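PDB 3NT8: ancylostoma secreted protein 1 from Necator americanus, which is probably associated with the transition of infective hookworm larvae to parasitism and is built from two CAP domains. Local coordinates for residues A94-V99 / S174-G179; A100-S105 / F149-Y154. All blocks are in the same frame, centred on the assembly; numbering follows the deposited sequence.

Both contacts lie in the first CAP domain and hold to the same sheet, whose strands 170-177 and 100-107 are neighbours. They meet it from different faces. In contact 1 the loop 94-99 packs on the end of strand 170-177, on the face carrying helix 76-85. It is partly buried, has no hydrogen bond across it and rests on isoleucine and valine. Contact 2 is buried. It sets strand 100-105 against helix 147-153 on the face that also carries helix 34-52, and its centre is an asparagine pair. The two are 9 Å apart between centres. Q101 and S174 join them: Q101 OE1 reaches the backbone of A94, and S174 OG reaches N102 O.

Contact 1. Residues A94-V99 / S174-G179; sequences AGIQGV and SCIYNG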
loop_
_atom_site.group_PDB
_atom_site.type_symbol
_atom_site.label_atom_id
_atom_site.label_comp_id
_atom_site.label_asym_id
_atom_site.label_seq_id
_atom_site.Cartn_x
_atom_site.Cartn_y
_atom_site.Cartn_z
ATOM N N ALA A 94 -14.454 -13.999 -4.695
ATOM C CA ALA A 94 -14.847 -14.717 -3.495
ATOM C C ALA A 94 -15.200 -13.772 -2.350
ATOM O O ALA A 94 -16.021 -14.128 -1.516
ATOM C CB ALA A 94 -13.745 -15.664 -3.075
ATOM N N GLY A 95 -14.574 -12.585 -2.317
ATOM C CA GLY A 95 -14.712 -11.615 -1.206
ATOM C C GLY A 95 -14.017 -12.050 0.099
ATOM O O GLY A 95 -14.428 -11.640 1.206
ATOM N N ILE A 96 -12.980 -12.895 -0.021
ATOM C CA ILE A 96 -12.130 -13.278 1.129
ATOM C C ILE A 96 -11.387 -12.098 1.786
ATOM O O ILE A 96 -10.850 -11.199 1.075
ATOM C CB ILE A 96 -11.100 -14.395 0.747
ATOM C CG1 ILE A 96 -11.842 -15.646 0.238
ATOM C CG2 ILE A 96 -10.166 -14.742 1.945
ATOM C CD1 ILE A 96 -11.031 -16.486 -0.684
ATOM N N GLN A 97 -11.315 -12.134 3.127
ATOM C CA GLN A 97 -10.711 -11.024 3.877
ATOM C C GLN A 97 -9.200 -10.947 3.753
ATOM O O GLN A 97 -8.521 -11.985 3.713
ATOM C CB GLN A 97 -11.129 -11.002 5.353
ATOM C CG GLN A 97 -10.853 -12.246 6.178
ATOM C CD GLN A 97 -11.907 -12.434 7.304
ATOM O OE1 GLN A 97 -12.889 -11.670 7.411
ATOM N NE2 GLN A 97 -11.705 -13.458 8.134
ATOM N N GLY A 98 -8.689 -9.714 3.665
ATOM C CA GLY A 98 -7.253 -9.464 3.728
ATOM C C GLY A 98 -6.447 -9.702 2.457
ATOM O O GLY A 98 -5.216 -9.566 2.468
ATOM N N VAL A 99 -7.120 -10.035 1.352
ATOM C CA VAL A 99 -6.408 -10.515 0.165
ATOM C C VAL A 99 -6.960 -9.984 -1.160
ATOM O O VAL A 99 -8.143 -9.613 -1.252
ATOM C CB VAL A 99 -6.386 -12.078 0.110
ATOM C CG1 VAL A 99 -5.493 -12.665 1.270
ATOM C CG2 VAL A 99 -7.856 -12.642 0.118
ATOM N N SER A 174 -7.796 -20.316 -9.309
ATOM C CA SER A 174 -7.827 -19.033 -8.586
ATOM C C SER A 174 -6.637 -18.960 -7.605
ATOM O O SER A 174 -6.178 -19.943 -7.144
ATOM C CB SER A 174 -9.167 -18.780 -7.845
ATOM O OG SER A 174 -9.219 -17.434 -7.288
ATOM N N CYS A 175 -6.146 -17.757 -7.345
ATOM C CA CYS A 175 -5.046 -17.524 -6.395
ATOM C C CYS A 175 -5.432 -16.258 -5.695
ATOM O O CYS A 175 -6.020 -15.369 -6.308
ATOM C CB CYS A 175 -3.674 -17.304 -7.095
ATOM S SG CYS A 175 -2.904 -18.699 -7.900
ATOM N N ILE A 176 -5.113 -16.209 -4.396
ATOM C CA ILE A 176 -5.288 -15.021 -3.570
ATOM C C ILE A 176 -3.944 -14.607 -3.000
ATOM O O ILE A 176 -3.039 -15.444 -2.868
ATOM C CB ILE A 176 -6.301 -15.222 -2.375
ATOM C CG1 ILE A 176 -6.076 -16.535 -1.667
ATOM C CG2 ILE A 176 -7.729 -15.135 -2.813
ATOM C CD1 ILE A 176 -6.744 -16.546 -0.358
ATOM N N TYR A 177 -3.811 -13.323 -2.675
ATOM C CA TYR A 177 -2.493 -12.720 -2.372
ATOM C C TYR A 177 -2.670 -11.760 -1.238
ATOM O O TYR A 177 -3.637 -11.029 -1.233
ATOM C CB TYR A 177 -1.969 -11.917 -3.585
ATOM C CG TYR A 177 -1.906 -12.696 -4.855
ATOM C CD1 TYR A 177 -0.681 -13.199 -5.336
ATOM C CD2 TYR A 177 -3.025 -12.865 -5.632
ATOM C CE1 TYR A 177 -0.633 -13.867 -6.530
ATOM C CE2 TYR A 177 -2.958 -13.534 -6.832
ATOM C CZ TYR A 177 -1.761 -14.023 -7.280
ATOM O OH TYR A 177 -1.679 -14.738 -8.425
ATOM N N ASN A 178 -1.745 -11.737 -0.286
ATOM C CA ASN A 178 -1.846 -10.852 0.841
ATOM C C ASN A 178 -1.379 -9.398 0.544
ATOM O O ASN A 178 -1.040 -8.648 1.480
ATOM C CB ASN A 178 -1.068 -11.402 2.045
ATOM C CG ASN A 178 0.472 -11.369 1.838
ATOM O OD1 ASN A 178 0.959 -11.335 0.701
ATOM N ND2 ASN A 178 1.233 -11.402 2.947
ATOM N N GLY A 179 -1.336 -9.021 -0.734
ATOM C CA GLY A 179 -1.026 -7.643 -1.092
ATOM C C GLY A 179 -1.920 -7.254 -2.254
ATOM O O GLY A 179 -2.338 -8.123 -3.061
#
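The CA atoms of V99 and N178 are the nearest pair across the two segments, 4.6 Å apart. The contact sits at the end of the CAP-domain sheet, where strand 170-177 finishes and the chain leads into strand 100-107. Residues I96 to V99 form a type II beta turn, with G98 at its third position. No hydrogen bond joins the two segments; the backbone pairing starts one residue on, between A100 and Y177. The turn still lies close, since V99 CA is 3.1 Å from Y177 O and V99 CB 3.2 Å from the same oxygen.

The side chains meet on the face of the sheet that carries helix 76-85. I176 points toward the loop and supplies the surface on which V99 and I96 rest. I176 CG2, anti to the carbonyl carbon, is the branch that meets both V99 CG2 and I96 CD1. The other branch ends at I176 CD1, 4.1 Å from V99 CG2. I96 comes in at about a right angle to I176, and its CD1 ends 4.2 Å from I176 CG2. M78 and Q81 of helix 76-85 touch I176 and I96 respectively. Y177 points away, to the other face, where its OH is hydrogen-bonded to H44. N178 also turns away, and its OD1 accepts from the backbone N of K159. The closest side-chain pair is V99 CG2 on I176 CG2, at 3.8 Å.

Contact 2. Residues A100-S105 / F149-Y154; sequences AQNTMS and FSNMVY
A100 opens strand 100-105 with its CB directed at helix 149-153. The CB lies 3.4 Å from N151 OD1, and the CA atoms of A100 and N151, 6.9 Å apart, are the nearest CA pair across the two segments. The strand and helix axes approach to 8.6 Å and run obliquely to each other.

Q101 points away, to the opposite face of the sheet. Its amide is held there by the backbone N of A94 and by S174 OG. The backbone O of Q101 lies 3.8 Å from N151 ND2, with no hydrogen bond between them.

N102 turns back toward the helix and carries the contact. On the helix side, N151 CG is set anti to the carbonyl carbon, and the amide it carries reaches N102 with ND2 and A100 CB with OD1. N102 OD1 accepts a hydrogen bond of 2.9 Å from N151 ND2. The bond is nearly straight, 168° at the hydrogen. OD1 lies in the amide plane of N151, but the donor stands well above the carbonyl plane of N102, 53° out of it. The two amide planes stand 59° apart. The ND2 of N102 lies against the M152 chain, 3.7 Å from M152 CG, and the two side chains cross at about a right angle. This ND2 also donates to the backbone O of A148 and makes a weak bond to Y177 OH. With both ends of its amide engaged, N102 is fixed in its flip and satisfied in a buried place.

From T103 onward the strand runs away from this helix. A helix laid obliquely over one face of the central sheet, with helix 76-85 on the other face, is the alpha-beta-alpha sandwich of the CAP domain.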
loop_
_atom_site.group_PDB
_atom_site.type_symbol
_atom_site.label_atom_id
_atom_site.label_comp_id
_atom_site.label_asym_id
_atom_site.label_seq_id
_atom_site.Cartn_x
_atom_site.Cartn_y
_atom_site.Cartn_z
ATOM N N ALA A 100 -6.078 -9.966 -2.167
ATOM C CA ALA A 100 -6.492 -9.732 -3.541
ATOM C C ALA A 100 -6.677 -11.110 -4.241
ATOM O O ALA A 100 -6.112 -12.097 -3.834
ATOM C CB ALA A 100 -5.449 -8.889 -4.235
ATOM N N GLN A 101 -7.482 -11.155 -5.282
ATOM C CA GLN A 101 -7.796 -12.396 -5.922
ATOM C C GLN A 101 -7.668 -12.353 -7.444
ATOM O O GLN A 101 -8.087 -11.419 -8.076
ATOM C CB GLN A 101 -9.225 -12.846 -5.543
ATOM C CG GLN A 101 -9.664 -14.146 -6.194
ATOM C CD GLN A 101 -11.028 -14.602 -5.703
ATOM O OE1 GLN A 101 -11.778 -13.842 -5.074
ATOM N NE2 GLN A 101 -11.365 -15.806 -6.020
ATOM N N ASN A 102 -7.100 -13.422 -7.987
ATOM C CA ASN A 102 -7.012 -13.691 -9.391
ATOM C C ASN A 102 -7.855 -14.931 -9.704
ATOM O O ASN A 102 -7.812 -15.915 -8.964
ATOM C CB ASN A 102 -5.560 -13.975 -9.756
ATOM C CG ASN A 102 -4.803 -12.744 -10.231
ATOM O OD1 ASN A 102 -5.366 -11.684 -10.392
ATOM N ND2 ASN A 102 -3.496 -12.897 -10.434
ATOM N N THR A 103 -8.593 -14.892 -10.808
ATOM C CA THR A 103 -9.563 -15.935 -11.117
ATOM C C THR A 103 -9.680 -16.205 -12.638
ATOM O O THR A 103 -9.495 -15.284 -13.502
ATOM C CB THR A 103 -10.987 -15.615 -10.495
ATOM O OG1 THR A 103 -11.813 -16.764 -10.655
ATOM C CG2 THR A 103 -11.651 -14.440 -11.207
ATOM N N MET A 104 -9.945 -17.476 -12.948
ATOM C CA MET A 104 -10.020 -17.930 -14.337
ATOM C C MET A 104 -10.995 -19.084 -14.411
ATOM O O MET A 104 -10.984 -19.981 -13.569
ATOM C CB MET A 104 -8.665 -18.403 -14.853
ATOM C CG MET A 104 -8.660 -18.880 -16.227
ATOM S SD MET A 104 -8.934 -17.517 -17.305
ATOM C CE MET A 104 -8.687 -18.445 -18.837
ATOM N N SER A 105 -11.801 -19.064 -15.457
ATOM C CA SER A 105 -12.784 -20.111 -15.657
ATOM C C SER A 105 -12.562 -20.816 -16.998
ATOM O O SER A 105 -12.386 -20.168 -18.032
ATOM C CB SER A 105 -14.202 -19.541 -15.530
ATOM O OG SER A 105 -15.168 -20.575 -15.733
ATOM N N PHE A 149 -1.820 -9.331 -13.742
ATOM C CA PHE A 149 -0.373 -9.217 -13.653
ATOM C C PHE A 149 0.083 -8.505 -12.394
ATOM O O PHE A 149 1.047 -8.960 -11.803
ATOM C CB PHE A 149 0.195 -8.538 -14.923
ATOM C CG PHE A 149 1.673 -8.120 -14.820
ATOM C CD1 PHE A 149 2.683 -9.045 -15.054
ATOM C CD2 PHE A 149 2.038 -6.797 -14.508
ATOM C CE1 PHE A 149 4.050 -8.685 -14.974
ATOM C CE2 PHE A 149 3.414 -6.396 -14.432
ATOM C CZ PHE A 149 4.421 -7.341 -14.654
ATOM N N SER A 150 -0.626 -7.457 -11.970
ATOM C CA SER A 150 -0.329 -6.665 -10.769
ATOM C C SER A 150 -0.319 -7.446 -9.461
ATOM O O SER A 150 0.612 -7.269 -8.662
ATOM C CB SER A 150 -1.228 -5.420 -10.678
ATOM O OG SER A 150 -2.547 -5.693 -10.225
ATOM N N ASN A 151 -1.291 -8.354 -9.273
ATOM C CA ASN A 151 -1.307 -9.278 -8.141
ATOM C C ASN A 151 -0.163 -10.258 -8.150
ATOM O O ASN A 151 0.375 -10.558 -7.104
ATOM C CB ASN A 151 -2.650 -10.063 -7.968
ATOM C CG ASN A 151 -3.844 -9.132 -7.839
ATOM O OD1 ASN A 151 -3.759 -8.158 -7.123
ATOM N ND2 ASN A 151 -4.924 -9.394 -8.598
ATOM N N MET A 152 0.235 -10.712 -9.323
ATOM C CA MET A 152 1.330 -11.695 -9.415
ATOM C C MET A 152 2.686 -11.073 -9.080
ATOM O O MET A 152 3.524 -11.733 -8.468
ATOM C CB MET A 152 1.370 -12.348 -10.795
ATOM C CG MET A 152 0.127 -13.111 -11.144
ATOM S SD MET A 152 0.270 -14.208 -12.611
ATOM C CE MET A 152 1.634 -15.299 -12.118
ATOM N N VAL A 153 2.879 -9.813 -9.466
ATOM C CA VAL A 153 4.189 -9.176 -9.504
ATOM C C VAL A 153 4.412 -8.265 -8.314
ATOM O O VAL A 153 5.576 -7.865 -8.047
ATOM C CB VAL A 153 4.431 -8.419 -10.884
ATOM C CG1 VAL A 153 3.864 -7.053 -10.849
ATOM C CG2 VAL A 153 5.879 -8.285 -11.208
ATOM N N TYR A 154 3.338 -7.926 -7.578
ATOM C CA TYR A 154 3.433 -6.873 -6.588
ATOM C C TYR A 154 4.502 -7.098 -5.546
ATOM O O TYR A 154 4.436 -8.030 -4.775
ATOM C CB TYR A 154 2.060 -6.621 -5.918
ATOM C CG TYR A 154 2.028 -5.363 -5.072
ATOM C CD1 TYR A 154 2.249 -4.108 -5.654
ATOM C CD2 TYR A 154 1.793 -5.429 -3.700
ATOM C CE1 TYR A 154 2.234 -2.920 -4.860
ATOM C CE2 TYR A 154 1.752 -4.297 -2.942
ATOM C CZ TYR A 154 1.993 -3.047 -3.514
ATOM O OH TYR A 154 1.940 -1.952 -2.694
#